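Local coordinates for SusD-like protein BACOVA_02651 (Bacteroides ovatus, PDB 5E75) that binds polysaccharide at the cell surface and probably mediates the capture of xyloglucan before its transport into the periplasm for degradation, at residues 31-36 / 254-259; 234-239 / 343-348; 241-246 / 391-396. One frame throughout, in Å; residues are numbered along the deposited sequence. Where two conformers were deposited one is given.

Contact 1: residues 31-36 / 254-259; sequences AWFDYN and GEWYEC
F33 and W256 form an offset edge-to-face aromatic pair, by which the short helix 33-36 packs on the 3-10 turn 256-258 of this SusD-family protein. The turn belongs to the loop between strand 244-248 and helix 263-266. F33 carries the contact. Its CG stands anti to the backbone N (chi1 -177°), which sends the ring out toward the turn. From the root outward, CB lies 3.6 Å from Y257 O. Next to CG, Y257 CA stands 3.9 Å from the F33 ring centroid, over the face, as a CH-pi contact. CD1 lies 3.5 Å from both Y257 O and C259 O. CE1 approaches W256 O obliquely at 3.1 Å, while C259 O lies at the ring edge. On the far side of the ring CE2 touches W256 CZ3 at 3.8 Å. CZ, at the tip, lies 3.6 Å from W256 O and near W256 CE3. The indole presents its edge to the F33 face, with the planes at 84°. With an alanine here, the W256 edge would probably lose its aromatic partner and a gap would open beneath Y257 CA. Y257 O is buried here and has no polar partner in the model. R30 makes a cation-pi contact with Y257. A water completes the joint: it accepts from N36 ND2 at 3.0 Å and donates to C259 O at 2.8 Å.

Contact 2: residues 234-239 / 343-348; sequences FKYKNN and DGKVKQ
Y236 and K237 face D343 and K345 across two loops whose backbones stay well apart. The closest CA atoms, those of K237 and D343, are 8.9 Å from each other, so side chains alone span the gap. Residues 236-237 form a short 3-10 turn in the loop before strand 244-248. The other segment has no regular structure. D343 has positive phi, as does G344 after it, and K345 is the centre of an inverse gamma turn.

The phenol of Y236 is the middle of a polar chain. Its OH donates to D343 OD2 at 2.7 Å and accepts from K345 NZ at 2.9 Å. D343 OD2 lies at the edge of the tyrosine ring, near its plane, and the carboxylate is turned 89° from that ring. The hydroxyl uses the anti lone pair of OD2, away from OD1. K237 NZ comes to the syn side of the same oxygen, 16° out of the carboxylate plane, and forms a salt bridge at 2.7 Å. A second, weak bond runs from K237 NZ to D343 OD1 at 3.1 Å. The K237 chain bends at its second torsion (chi2 -65°), which brings the amine to the acid. K345 instead runs extended beyond CG and crosses the tyrosine at about a right angle. Its CD also lies 3.6 Å from Y236 OH. N342 and P352, from the same loop as D343, also touch Y236.

This is a surface contact that ties two loops of the SusD-family region together. D343 OD2 accepts from two donors, Y236 OH and K237 NZ. The two lysines flank one carboxylate, one directly and one through the phenol. Their positive charges would be expected to keep D343 ionised, and the K345 amine probably polarises the tyrosine hydroxyl toward donating to D343.

Contact 3: residues 241-246 / 391-396; sequences NQESLL and RERAKI
E243 and R393 bridge two backbones that come no closer than 12.2 Å between their CA atoms, from a type I beta turn at N241-S244 to the C-terminal end of helix 382-393. The two side chains approach from opposite directions and meet end-on. R393 NH1 donates to E243 OE1 at 2.8 Å, and R393 NH2 donates to E243 OE2 at 3.0 Å. Both bonds are nearly straight, with N-H...O angles of 167° and 172°. Each oxygen uses its syn lone pair. The carboxylate and guanidinium planes are only 8° apart, so the paired bonds hold both groups flat against rotation. E243 reaches across with an extended chain, whereas R393 bends at chi2 and chi3 before presenting its two terminal nitrogens.

Both residues are buried, and further partners share the charges. R359 forms a salt bridge with E243 OE2, and E414 does so with R393 NH2. R393 NH1 also donates to the M227 carbonyl. A361 of helix 360-372 touches both side chains.

The helix closes with a Schellman motif: K395, at positive phi, is the first residue to leave helical geometry, and I396 N and K395 N bond back to R391 O and E392 O. The K395 amine donates to R393 O at 2.9 Å. The whole is a bidentate, end-on carboxylate-guanidinium salt bridge within a buried charge network, joining the turn that leads into strand 244-248 to a helix C-terminus.

Contact 3 is the buried one, contact 1 is partly buried, and contact 2 lies at the surface. The chemistry differs with depth: contact 1 relies on aromatic packing and a water, contact 2 on a chain of charged and phenolic groups, and contact 3 on a flat two-bond ion pair sharing its charges with other residues. Segments 234-239 and 241-246 are almost consecutive, so contacts 2 and 3 draw on successive parts of the chain leading into strand 244-248. Segment 254-259 follows that strand. Contact 1 alone joins the N-terminal part of the chain to the later SusD-family region, in which contacts 2 and 3 both lie.

Contact 1: residues 31-36 / 254-259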
loop_
_atom_site.group_PDB
_atom_site.type_symbol
_atom_site.label_atom_id
_atom_site.label_comp_id
_atom_site.label_asym_id
_atom_site.label_seq_id
_atom_site.Cartn_x
_atom_site.Cartn_y
_atom_site.Cartn_z
ATOM N N ALA A 31 -4.394 -15.219 -5.123
ATOM C CA ALA A 31 -4.988 -14.954 -3.823
ATOM C C ALA A 31 -5.402 -13.494 -3.628
ATOM O O ALA A 31 -6.430 -13.227 -3.012
ATOM C CB ALA A 31 -4.032 -15.362 -2.740
ATOM N N TRP A 32 -4.609 -12.582 -4.191
ATOM C CA TRP A 32 -4.779 -11.135 -4.009
ATOM C C TRP A 32 -5.623 -10.485 -5.102
ATOM O O TRP A 32 -5.954 -9.299 -5.016
ATOM C CB TRP A 32 -3.400 -10.467 -3.992
ATOM C CG TRP A 32 -2.581 -10.803 -2.787
ATOM C CD1 TRP A 32 -1.614 -11.763 -2.704
ATOM C CD2 TRP A 32 -2.658 -10.195 -1.489
ATOM N NE1 TRP A 32 -1.104 -11.814 -1.423
ATOM C CE2 TRP A 32 -1.716 -10.851 -0.663
ATOM C CE3 TRP A 32 -3.445 -9.180 -0.942
ATOM C CZ2 TRP A 32 -1.543 -10.512 0.687
ATOM C CZ3 TRP A 32 -3.265 -8.845 0.386
ATOM C CH2 TRP A 32 -2.315 -9.499 1.181
ATOM N N PHE A 33 -5.989 -11.252 -6.117
ATOM C CA PHE A 33 -6.581 -10.689 -7.323
ATOM C C PHE A 33 -7.853 -9.862 -7.057
ATOM O O PHE A 33 -8.001 -8.774 -7.625
ATOM C CB PHE A 33 -6.858 -11.803 -8.350
ATOM C CG PHE A 33 -7.412 -11.292 -9.648
ATOM C CD1 PHE A 33 -6.572 -10.827 -10.653
ATOM C CD2 PHE A 33 -8.774 -11.271 -9.856
ATOM C CE1 PHE A 33 -7.091 -10.341 -11.836
ATOM C CE2 PHE A 33 -9.295 -10.780 -11.046
ATOM C CZ PHE A 33 -8.449 -10.322 -12.028
ATOM N N ASP A 34 -8.764 -10.334 -6.212
ATOM C CA ASP A 34 -10.033 -9.628 -6.021
ATOM C C ASP A 34 -9.797 -8.260 -5.395
ATOM O O ASP A 34 -10.600 -7.358 -5.574
ATOM C CB ASP A 34 -11.040 -10.398 -5.148
ATOM C CG ASP A 34 -11.704 -11.543 -5.871
ATOM O OD1 ASP A 34 -11.441 -11.728 -7.076
ATOM O OD2 ASP A 34 -12.507 -12.249 -5.213
ATOM N N TYR A 35 -8.718 -8.123 -4.629
ATOM C CA TYR A 35 -8.353 -6.831 -4.037
ATOM C C TYR A 35 -7.628 -5.952 -5.049
ATOM O O TYR A 35 -8.025 -4.805 -5.262
ATOM C CB TYR A 35 -7.479 -7.076 -2.806
ATOM C CG TYR A 35 -6.821 -5.858 -2.177
ATOM C CD1 TYR A 35 -7.578 -4.789 -1.714
ATOM C CD2 TYR A 35 -5.441 -5.804 -2.007
ATOM C CE1 TYR A 35 -6.972 -3.697 -1.107
ATOM C CE2 TYR A 35 -4.835 -4.704 -1.411
ATOM C CZ TYR A 35 -5.611 -3.665 -0.962
ATOM O OH TYR A 35 -5.034 -2.556 -0.353
ATOM N N ASN A 36 -6.597 -6.494 -5.683
ATOM C CA ASN A 36 -5.816 -5.727 -6.643
ATOM C C ASN A 36 -6.615 -5.269 -7.846
ATOM O O ASN A 36 -6.292 -4.245 -8.438
ATOM C CB ASN A 36 -4.587 -6.520 -7.113
ATOM C CG ASN A 36 -3.582 -5.654 -7.820
ATOM O OD1 ASN A 36 -2.818 -4.925 -7.160
ATOM N ND2 ASN A 36 -3.576 -5.685 -9.152
ATOM N N GLY A 254 -0.023 -14.823 -18.386
ATOM C CA GLY A 254 -0.691 -15.962 -17.758
ATOM C C GLY A 254 -2.206 -15.841 -17.743
ATOM O O GLY A 254 -2.783 -15.153 -18.579
ATOM N N GLU A 255 -2.855 -16.507 -16.790
ATOM C CA GLU A 255 -4.320 -16.527 -16.724
ATOM C C GLU A 255 -4.879 -15.198 -16.232
ATOM O O GLU A 255 -4.157 -14.404 -15.630
ATOM C CB GLU A 255 -4.806 -17.652 -15.808
ATOM C CG GLU A 255 -4.415 -19.050 -16.257
ATOM C CD GLU A 255 -4.949 -19.403 -17.632
ATOM O OE1 GLU A 255 -5.990 -18.844 -18.037
ATOM O OE2 GLU A 255 -4.322 -20.240 -18.311
ATOM N N TRP A 256 -6.167 -14.966 -16.474
ATOM C CA TRP A 256 -6.797 -13.703 -16.106
ATOM C C TRP A 256 -6.637 -13.378 -14.612
ATOM O O TRP A 256 -6.412 -12.232 -14.248
ATOM C CB TRP A 256 -8.283 -13.702 -16.479
ATOM C CG TRP A 256 -9.083 -14.782 -15.814
ATOM C CD1 TRP A 256 -9.276 -16.057 -16.266
ATOM C CD2 TRP A 256 -9.805 -14.680 -14.579
ATOM N NE1 TRP A 256 -10.069 -16.755 -15.386
ATOM C CE2 TRP A 256 -10.408 -15.932 -14.344
ATOM C CE3 TRP A 256 -9.998 -13.652 -13.649
ATOM C CZ2 TRP A 256 -11.189 -16.185 -13.216
ATOM C CZ3 TRP A 256 -10.775 -13.906 -12.530
ATOM C CH2 TRP A 256 -11.360 -15.163 -12.324
ATOM N N TYR A 257 -6.751 -14.386 -13.756
ATOM C CA TYR A 257 -6.658 -14.179 -12.304
ATOM C C TYR A 257 -5.211 -14.020 -11.821
ATOM O O TYR A 257 -4.967 -13.889 -10.619
ATOM C CB TYR A 257 -7.326 -15.347 -11.566
ATOM C CG TYR A 257 -6.821 -16.706 -11.991
ATOM C CD1 TYR A 257 -5.562 -17.157 -11.611
ATOM C CD2 TYR A 257 -7.609 -17.545 -12.768
ATOM C CE1 TYR A 257 -5.099 -18.402 -12.006
ATOM C CE2 TYR A 257 -7.155 -18.789 -13.160
ATOM C CZ TYR A 257 -5.901 -19.209 -12.775
ATOM O OH TYR A 257 -5.443 -20.445 -13.162
ATOM N N GLU A 258 -4.265 -14.035 -12.755
ATOM C CA GLU A 258 -2.842 -13.874 -12.471
ATOM C C GLU A 258 -2.302 -12.546 -12.985
ATOM O O GLU A 258 -1.112 -12.300 -12.920
ATOM C CB GLU A 258 -2.036 -14.972 -13.165
ATOM C CG GLU A 258 -2.255 -16.365 -12.644
ATOM C CD GLU A 258 -1.367 -17.366 -13.358
ATOM O OE1 GLU A 258 -1.346 -17.353 -14.610
ATOM O OE2 GLU A 258 -0.679 -18.149 -12.672
ATOM N N CYS A 259 -3.164 -11.698 -13.523
ATOM C CA CYS A 259 -2.719 -10.432 -14.106
ATOM C C CYS A 259 -3.017 -9.239 -13.232
ATOM O O CYS A 259 -3.963 -9.266 -12.444
ATOM C CB CYS A 259 -3.455 -10.170 -15.424
ATOM S SG CYS A 259 -3.077 -11.262 -16.777
HETATM O O HOH W 1 -5.309 -7.522 -10.741
#

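Contact 2: residues 234-239 / 343-348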
loop_
_atom_site.group_PDB
_atom_site.type_symbol
_atom_site.label_atom_id
_atom_site.label_comp_id
_atom_site.label_asym_id
_atom_site.label_seq_id
_atom_site.Cartn_x
_atom_site.Cartn_y
_atom_site.Cartn_z
ATOM N N PHE A 234 9.868 1.441 -10.129
ATOM C CA PHE A 234 8.538 1.382 -10.729
ATOM C C PHE A 234 8.607 1.099 -12.217
ATOM O O PHE A 234 7.726 1.483 -12.984
ATOM C CB PHE A 234 7.782 2.667 -10.372
ATOM C CG PHE A 234 7.908 3.014 -8.923
ATOM C CD1 PHE A 234 7.226 2.284 -7.961
ATOM C CD2 PHE A 234 8.761 4.020 -8.517
ATOM C CE1 PHE A 234 7.386 2.570 -6.611
ATOM C CE2 PHE A 234 8.915 4.306 -7.156
ATOM C CZ PHE A 234 8.219 3.598 -6.224
ATOM N N LYS A 235 9.648 0.349 -12.593
ATOM C CA LYS A 235 9.837 -0.159 -13.943
ATOM C C LYS A 235 9.818 -1.680 -13.889
ATOM O O LYS A 235 10.383 -2.289 -12.972
ATOM C CB LYS A 235 11.172 0.317 -14.504
ATOM C CG LYS A 235 11.291 1.811 -14.601
ATOM C CD LYS A 235 12.684 2.249 -15.038
ATOM C CE LYS A 235 12.881 3.750 -14.875
ATOM N NZ LYS A 235 14.265 4.160 -15.196
ATOM N N TYR A 236 9.166 -2.289 -14.866
ATOM C CA TYR A 236 8.990 -3.740 -14.892
ATOM C C TYR A 236 10.309 -4.528 -14.901
ATOM O O TYR A 236 10.405 -5.591 -14.281
ATOM C CB TYR A 236 8.091 -4.130 -16.075
ATOM C CG TYR A 236 8.511 -5.367 -16.824
ATOM C CD1 TYR A 236 8.141 -6.619 -16.390
ATOM C CD2 TYR A 236 9.266 -5.263 -17.982
ATOM C CE1 TYR A 236 8.532 -7.760 -17.096
ATOM C CE2 TYR A 236 9.663 -6.362 -18.675
ATOM C CZ TYR A 236 9.293 -7.606 -18.240
ATOM O OH TYR A 236 9.708 -8.699 -18.967
ATOM N N LYS A 237 11.330 -4.006 -15.575
ATOM C CA LYS A 237 12.618 -4.698 -15.621
ATOM C C LYS A 237 13.228 -4.829 -14.244
ATOM O O LYS A 237 14.112 -5.660 -14.046
ATOM C CB LYS A 237 13.610 -3.974 -16.529
ATOM C CG LYS A 237 13.342 -4.108 -18.022
ATOM C CD LYS A 237 13.501 -5.524 -18.512
ATOM C CE LYS A 237 13.653 -5.552 -20.028
ATOM N NZ LYS A 237 13.683 -6.958 -20.524
ATOM N N ASN A 238 12.775 -4.018 -13.288
ATOM C CA ASN A 238 13.294 -4.069 -11.925
ATOM C C ASN A 238 12.311 -4.670 -10.934
ATOM O O ASN A 238 12.492 -4.511 -9.729
ATOM C CB ASN A 238 13.728 -2.679 -11.463
ATOM C CG ASN A 238 14.799 -2.098 -12.347
ATOM O OD1 ASN A 238 15.761 -2.790 -12.701
ATOM N ND2 ASN A 238 14.625 -0.852 -12.760
ATOM N N ASN A 239 11.300 -5.392 -11.420
ATOM C CA ASN A 239 10.479 -6.192 -10.520
ATOM C C ASN A 239 11.440 -7.048 -9.687
ATOM O O ASN A 239 12.430 -7.574 -10.209
ATOM C CB ASN A 239 9.541 -7.127 -11.291
ATOM C CG ASN A 239 8.261 -6.452 -11.775
ATOM O OD1 ASN A 239 7.875 -5.368 -11.328
ATOM N ND2 ASN A 239 7.584 -7.123 -12.687
ATOM N N ASP A 343 8.925 -5.368 -22.835
ATOM C CA ASP A 343 8.947 -6.686 -23.506
ATOM C C ASP A 343 7.587 -7.058 -24.091
ATOM O O ASP A 343 7.220 -8.231 -24.132
ATOM C CB ASP A 343 9.436 -7.789 -22.546
ATOM C CG ASP A 343 10.901 -7.635 -22.161
ATOM O OD1 ASP A 343 11.690 -7.082 -22.960
ATOM O OD2 ASP A 343 11.268 -8.087 -21.055
ATOM N N GLY A 344 6.850 -6.047 -24.542
ATOM C CA GLY A 344 5.546 -6.242 -25.139
ATOM C C GLY A 344 4.422 -6.483 -24.151
ATOM O O GLY A 344 3.281 -6.682 -24.562
ATOM N N LYS A 345 4.726 -6.443 -22.853
ATOM C CA LYS A 345 3.781 -6.895 -21.837
ATOM C C LYS A 345 2.900 -5.777 -21.261
ATOM O O LYS A 345 2.756 -5.642 -20.045
ATOM C CB LYS A 345 4.540 -7.563 -20.691
ATOM C CG LYS A 345 5.392 -8.771 -21.086
ATOM C CD LYS A 345 6.225 -9.246 -19.908
ATOM C CE LYS A 345 6.899 -10.577 -20.204
ATOM N NZ LYS A 345 7.852 -10.953 -19.130
ATOM N N VAL A 346 2.328 -4.967 -22.138
ATOM C CA VAL A 346 1.349 -3.954 -21.754
ATOM C C VAL A 346 0.150 -4.152 -22.676
ATOM O O VAL A 346 0.286 -4.051 -23.895
ATOM C CB VAL A 346 1.888 -2.521 -21.905
ATOM C CG1 VAL A 346 0.777 -1.502 -21.611
ATOM C CG2 VAL A 346 3.093 -2.285 -20.999
ATOM N N LYS A 347 -1.012 -4.454 -22.105
ATOM C CA LYS A 347 -2.256 -4.588 -22.857
ATOM C C LYS A 347 -3.372 -3.984 -22.032
ATOM O O LYS A 347 -3.155 -3.597 -20.881
ATOM C CB LYS A 347 -2.568 -6.062 -23.161
ATOM C CG LYS A 347 -1.714 -6.667 -24.258
ATOM C CD LYS A 347 -2.127 -8.099 -24.590
ATOM C CE LYS A 347 -1.505 -8.575 -25.913
ATOM N NZ LYS A 347 -2.246 -8.171 -27.180
ATOM N N GLN A 348 -4.557 -3.843 -22.617
ATOM C CA GLN A 348 -5.705 -3.320 -21.893
ATOM C C GLN A 348 -5.873 -4.093 -20.588
ATOM O O GLN A 348 -5.860 -5.327 -20.586
ATOM C CB GLN A 348 -6.975 -3.431 -22.739
ATOM C CG GLN A 348 -8.224 -2.917 -22.054
ATOM C CD GLN A 348 -9.445 -2.978 -22.951
ATOM O OE1 GLN A 348 -9.587 -2.178 -23.860
ATOM N NE2 GLN A 348 -10.326 -3.936 -22.697
#

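Contact 3: residues 241-246 / 391-396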
loop_
_atom_site.group_PDB
_atom_site.type_symbol
_atom_site.label_atom_id
_atom_site.label_comp_id
_atom_site.label_asym_id
_atom_site.label_seq_id
_atom_site.Cartn_x
_atom_site.Cartn_y
_atom_site.Cartn_z
ATOM N N ASN A 241 13.578 -6.277 -7.446
ATOM C CA ASN A 241 14.838 -5.650 -7.091
ATOM C C ASN A 241 15.142 -5.848 -5.602
ATOM O O ASN A 241 14.286 -6.301 -4.830
ATOM C CB ASN A 241 14.779 -4.159 -7.435
ATOM C CG ASN A 241 13.733 -3.418 -6.619
ATOM O OD1 ASN A 241 13.957 -3.105 -5.452
ATOM N ND2 ASN A 241 12.574 -3.169 -7.221
ATOM N N GLN A 242 16.349 -5.495 -5.179
ATOM C CA GLN A 242 16.764 -5.793 -3.811
ATOM C C GLN A 242 15.959 -5.059 -2.737
ATOM O O GLN A 242 15.912 -5.517 -1.589
ATOM C CB GLN A 242 18.252 -5.508 -3.616
ATOM C CG GLN A 242 18.634 -4.053 -3.740
ATOM C CD GLN A 242 20.072 -3.803 -3.343
ATOM O OE1 GLN A 242 20.531 -4.284 -2.302
ATOM N NE2 GLN A 242 20.789 -3.049 -4.166
ATOM N N GLU A 243 15.344 -3.934 -3.104
ATOM C CA GLU A 243 14.510 -3.158 -2.176
ATOM C C GLU A 243 13.102 -3.765 -2.022
ATOM O O GLU A 243 12.364 -3.439 -1.077
ATOM C CB GLU A 243 14.439 -1.683 -2.624
ATOM C CG GLU A 243 13.548 -0.806 -1.770
ATOM C CD GLU A 243 13.733 0.680 -2.011
ATOM O OE1 GLU A 243 14.652 1.069 -2.752
ATOM O OE2 GLU A 243 12.927 1.443 -1.451
ATOM N N SER A 244 12.730 -4.646 -2.943
ATOM C CA SER A 244 11.417 -5.276 -2.921
ATOM C C SER A 244 11.431 -6.448 -1.939
ATOM O O SER A 244 11.883 -7.563 -2.278
ATOM C CB SER A 244 11.066 -5.773 -4.325
ATOM O OG SER A 244 9.723 -6.219 -4.406
ATOM N N LEU A 245 10.946 -6.230 -0.721
ATOM C CA LEU A 245 10.924 -7.287 0.287
ATOM C C LEU A 245 9.744 -8.233 0.072
ATOM O O LEU A 245 9.870 -9.444 0.263
ATOM C CB LEU A 245 10.896 -6.686 1.696
ATOM C CG LEU A 245 12.196 -5.991 2.129
ATOM C CD1 LEU A 245 12.032 -5.236 3.418
ATOM C CD2 LEU A 245 13.286 -7.026 2.292
ATOM N N LEU A 246 8.604 -7.697 -0.349
ATOM C CA LEU A 246 7.424 -8.510 -0.599
ATOM C C LEU A 246 6.556 -7.786 -1.618
ATOM O O LEU A 246 6.303 -6.581 -1.494
ATOM C CB LEU A 246 6.645 -8.737 0.699
ATOM C CG LEU A 246 5.553 -9.801 0.664
ATOM C CD1 LEU A 246 6.144 -11.179 0.350
ATOM C CD2 LEU A 246 4.777 -9.843 1.965
ATOM N N ARG A 391 15.825 10.217 2.473
ATOM C CA ARG A 391 16.018 11.580 1.966
ATOM C C ARG A 391 17.145 11.620 0.926
ATOM O O ARG A 391 17.014 12.234 -0.150
ATOM C CB ARG A 391 16.404 12.519 3.116
ATOM C CG ARG A 391 15.421 12.591 4.285
ATOM C CD ARG A 391 14.245 13.491 4.015
ATOM N NE ARG A 391 14.630 14.895 3.814
ATOM C CZ ARG A 391 13.757 15.870 3.597
ATOM N NH1 ARG A 391 12.455 15.619 3.589
ATOM N NH2 ARG A 391 14.176 17.120 3.406
ATOM N N GLU A 392 18.275 11.020 1.281
ATOM C CA GLU A 392 19.459 11.004 0.428
ATOM C C GLU A 392 19.165 10.332 -0.916
ATOM O O GLU A 392 19.589 10.806 -1.972
ATOM C CB GLU A 392 20.597 10.278 1.144
ATOM C CG GLU A 392 21.920 10.248 0.427
ATOM C CD GLU A 392 22.993 9.698 1.327
ATOM O OE1 GLU A 392 22.777 8.613 1.907
ATOM O OE2 GLU A 392 24.033 10.377 1.506
ATOM N N ARG A 393 18.431 9.218 -0.892
ATOM C CA ARG A 393 18.111 8.531 -2.130
ATOM C C ARG A 393 17.241 9.398 -3.046
ATOM O O ARG A 393 17.389 9.353 -4.273
ATOM C CB ARG A 393 17.440 7.181 -1.832
ATOM C CG ARG A 393 17.292 6.270 -3.047
ATOM C CD ARG A 393 15.939 6.423 -3.782
ATOM N NE ARG A 393 14.827 5.954 -2.963
ATOM C CZ ARG A 393 14.505 4.672 -2.815
ATOM N NH1 ARG A 393 15.175 3.727 -3.461
ATOM N NH2 ARG A 393 13.508 4.320 -2.011
ATOM N N ALA A 394 16.370 10.203 -2.437
ATOM C CA ALA A 394 15.540 11.161 -3.174
ATOM C C ALA A 394 16.329 12.392 -3.635
ATOM O O ALA A 394 15.784 13.238 -4.336
ATOM C CB ALA A 394 14.361 11.600 -2.319
ATOM N N LYS A 395 17.596 12.471 -3.228
ATOM C CA LYS A 395 18.506 13.574 -3.573
ATOM C C LYS A 395 18.046 14.915 -2.985
ATOM O O LYS A 395 18.228 15.972 -3.591
ATOM C CB LYS A 395 18.744 13.657 -5.084
ATOM C CG LYS A 395 19.026 12.322 -5.792
ATOM C CD LYS A 395 20.281 11.614 -5.319
ATOM C CE LYS A 395 20.569 10.318 -6.122
ATOM N NZ LYS A 395 20.008 9.027 -5.538
ATOM N N ILE A 396 17.465 14.874 -1.791
ATOM C CA ILE A 396 17.131 16.075 -1.049
ATOM C C ILE A 396 17.868 16.115 0.296
ATOM O O ILE A 396 18.499 15.138 0.720
ATOM C CB ILE A 396 15.596 16.249 -0.874
ATOM C CG1 ILE A 396 14.988 15.150 0.013
ATOM C CG2 ILE A 396 14.928 16.296 -2.255
ATOM C CD1 ILE A 396 13.512 15.357 0.266
#